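Local coordinates for ABC transporter periplasmic peptide-binding protein (Pseudoalteromonas, PDB 4QFL), which binds dipeptides such as Ala-Phe in the periplasm, probably delivering them to an ABC transporter for uptake, at residues I319-I322 with M323-Y327. Residues are numbered along the deposited sequence; the frame is centred on the assembly and turned at random.
Sequences IEKI and MQAVY
I322 puts its CG2 methyl against two side chains of the next turn: CE1 of Y327 at 3.7 Å and CG2 of V326 at 3.9 Å. That methyl is swung opposite the backbone N of I322 and lies beside the carbonyl carbon, which turns it along the helix toward the phenol ring; the I322 and Y327 side chains run side by side. One turn earlier I319 and M323 make a looser apolar pair, CG2 to CG 4.2 Å, and the bends in the methionine chain (chi2 -44°, chi3 -71°) lead its sulfur and methyl away from the isoleucine.

The backbone bonds of the helix underlie this packing: M323 N to I319 O at 3.0 Å and A325 N to K321 O at 2.8 Å. I322 O then takes two donors, V326 N at 2.9 Å in the usual i to i+4 step and Y327 N at 3.2 Å, one residue further on. The same carbonyl oxygen lies in plane at the edge of the Y327 ring.

On the exposed side E320 and Q324 extend alongside each other, carboxylate and amide planes 20° apart, but OE1 and NE2 stay 3.9 Å apart; the carboxylate instead forms a salt bridge to R333 through OE2. K321 lays its CE near the methyl of A325. The Y327 hydroxyl hydrogen-bonds the backbone O of Y385, tying this turn to a residue of the phenylalanine pocket.

The buried face of this short helix packs on strand 500-513 through I319, M323 and Y327, and on helix 389-401, where M392 touches I322, V326 and Y327.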
ATOM      1  N   ILE A 319       2.893   8.667  24.002  1.00 26.07           N
ATOM      2  CA  ILE A 319       3.490   7.919  22.905  1.00 29.79           C
ATOM      3  C   ILE A 319       4.376   6.790  23.417  1.00 29.01           C
ATOM      4  O   ILE A 319       4.479   5.731  22.795  1.00 28.33           O
ATOM      5  CB  ILE A 319       4.298   8.837  21.955  1.00 30.69           C
ATOM      6  CG1 ILE A 319       3.355   9.762  21.203  1.00 28.59           C
ATOM      7  CG2 ILE A 319       5.056   8.012  20.929  1.00 28.39           C
ATOM      8  CD1 ILE A 319       2.299   9.005  20.424  1.00 26.35           C
ATOM      9  N   GLU A 320       5.015   7.013  24.559  1.00 29.66           N
ATOM     10  CA  GLU A 320       5.976   6.039  25.057  1.00 29.10           C
ATOM     11  C   GLU A 320       5.291   4.804  25.629  1.00 28.04           C
ATOM     12  O   GLU A 320       5.872   3.720  25.665  1.00 29.10           O
ATOM     13  CB  GLU A 320       6.934   6.689  26.057  1.00 33.45           C
ATOM     14  CG  GLU A 320       7.984   7.584  25.391  1.00 34.62           C
ATOM     15  CD  GLU A 320       8.948   6.798  24.499  1.00 38.33           C
ATOM     16  OE1 GLU A 320       9.256   5.632  24.840  1.00 40.42           O
ATOM     17  OE2 GLU A 320       9.395   7.338  23.458  1.00 39.84           O
ATOM     18  N   LYS A 321       4.044   4.969  26.048  1.00 25.87           N
ATOM     19  CA  LYS A 321       3.245   3.861  26.550  1.00 26.01           C
ATOM     20  C   LYS A 321       2.720   3.024  25.390  1.00 25.94           C
ATOM     21  O   LYS A 321       2.525   1.813  25.521  1.00 24.71           O
ATOM     22  CB  LYS A 321       2.078   4.387  27.383  1.00 26.47           C
ATOM     23  CG  LYS A 321       1.040   3.337  27.760  1.00 26.37           C
ATOM     24  CD  LYS A 321       1.632   2.280  28.660  1.00 24.71           C
ATOM     25  CE  LYS A 321       0.560   1.366  29.200  1.00 28.84           C
ATOM     26  NZ  LYS A 321       1.135   0.369  30.143  1.00 35.94           N
ATOM     27  N   ILE A 322       2.482   3.684  24.258  1.00 24.78           N
ATOM     28  CA  ILE A 322       2.084   2.996  23.036  1.00 24.03           C
ATOM     29  C   ILE A 322       3.242   2.191  22.463  1.00 22.77           C
ATOM     30  O   ILE A 322       3.056   1.056  22.017  1.00 23.66           O
ATOM     31  CB  ILE A 322       1.538   3.978  21.983  1.00 26.86           C
ATOM     32  CG1 ILE A 322       0.127   4.432  22.379  1.00 25.59           C
ATOM     33  CG2 ILE A 322       1.511   3.324  20.604  1.00 22.39           C
ATOM     34  CD1 ILE A 322      -0.430   5.522  21.510  1.00 24.27           C
ATOM     35  N   MET A 323       4.440   2.764  22.500  1.00 24.47           N
ATOM     36  CA  MET A 323       5.637   2.067  22.012  1.00 23.74           C
ATOM     37  C   MET A 323       5.849   0.726  22.701  1.00 24.28           C
ATOM     38  O   MET A 323       6.463  -0.183  22.145  1.00 23.36           O
ATOM     39  CB  MET A 323       6.881   2.944  22.156  1.00 23.01           C
ATOM     40  CG  MET A 323       6.835   4.215  21.305  1.00 27.01           C
ATOM     41  SD  MET A 323       6.235   3.959  19.608  1.00 23.55           S
ATOM     42  CE  MET A 323       7.578   3.063  18.850  1.00 22.13           C
ATOM     43  N   GLN A 324       5.333   0.601  23.915  1.00 27.74           N
ATOM     44  CA  GLN A 324       5.458  -0.644  24.651  1.00 25.27           C
ATOM     45  C   GLN A 324       4.190  -1.472  24.590  1.00 22.93           C
ATOM     46  O   GLN A 324       4.233  -2.634  24.218  1.00 24.64           O
ATOM     47  CB  GLN A 324       5.873  -0.389  26.107  1.00 32.33           C
ATOM     48  CG  GLN A 324       7.387  -0.241  26.298  1.00 33.48           C
ATOM     49  CD  GLN A 324       8.005   0.765  25.327  1.00 34.43           C
ATOM     50  OE1 GLN A 324       8.654   0.381  24.348  1.00 31.87           O
ATOM     51  NE2 GLN A 324       7.804   2.063  25.596  1.00 31.65           N
ATOM     52  N   ALA A 325       3.062  -0.881  24.957  1.00 24.12           N
ATOM     53  CA  ALA A 325       1.815  -1.628  24.998  1.00 22.79           C
ATOM     54  C   ALA A 325       1.391  -2.138  23.632  1.00 20.85           C
ATOM     55  O   ALA A 325       0.877  -3.234  23.522  1.00 19.27           O
ATOM     56  CB  ALA A 325       0.708  -0.786  25.614  1.00 26.54           C
ATOM     57  N   VAL A 326       1.593  -1.324  22.595  1.00 22.92           N
ATOM     58  CA  VAL A 326       1.172  -1.684  21.244  1.00 21.34           C
ATOM     59  C   VAL A 326       2.301  -2.303  20.446  1.00 20.10           C
ATOM     60  O   VAL A 326       2.156  -3.401  19.930  1.00 21.89           O
ATOM     61  CB  VAL A 326       0.610  -0.477  20.452  1.00 19.62           C
ATOM     62  CG1 VAL A 326       0.211  -0.900  19.043  1.00 17.54           C
ATOM     63  CG2 VAL A 326      -0.592   0.112  21.172  1.00 21.50           C
ATOM     64  N   TYR A 327       3.422  -1.595  20.342  1.00 20.20           N
ATOM     65  CA  TYR A 327       4.504  -2.035  19.466  1.00 20.24           C
ATOM     66  C   TYR A 327       5.438  -3.019  20.129  1.00 23.96           C
ATOM     67  O   TYR A 327       6.372  -3.515  19.493  1.00 23.18           O
ATOM     68  CB  TYR A 327       5.282  -0.849  18.906  1.00 19.17           C
ATOM     69  CG  TYR A 327       4.459  -0.027  17.945  1.00 18.43           C
ATOM     70  CD1 TYR A 327       3.589   0.944  18.408  1.00 18.57           C
ATOM     71  CD2 TYR A 327       4.536  -0.240  16.575  1.00 16.36           C
ATOM     72  CE1 TYR A 327       2.821   1.697  17.530  1.00 17.16           C
ATOM     73  CE2 TYR A 327       3.780   0.506  15.694  1.00 17.16           C
ATOM     74  CZ  TYR A 327       2.921   1.471  16.182  1.00 16.83           C
ATOM     75  OH  TYR A 327       2.159   2.208  15.319  1.00 15.44           O
TER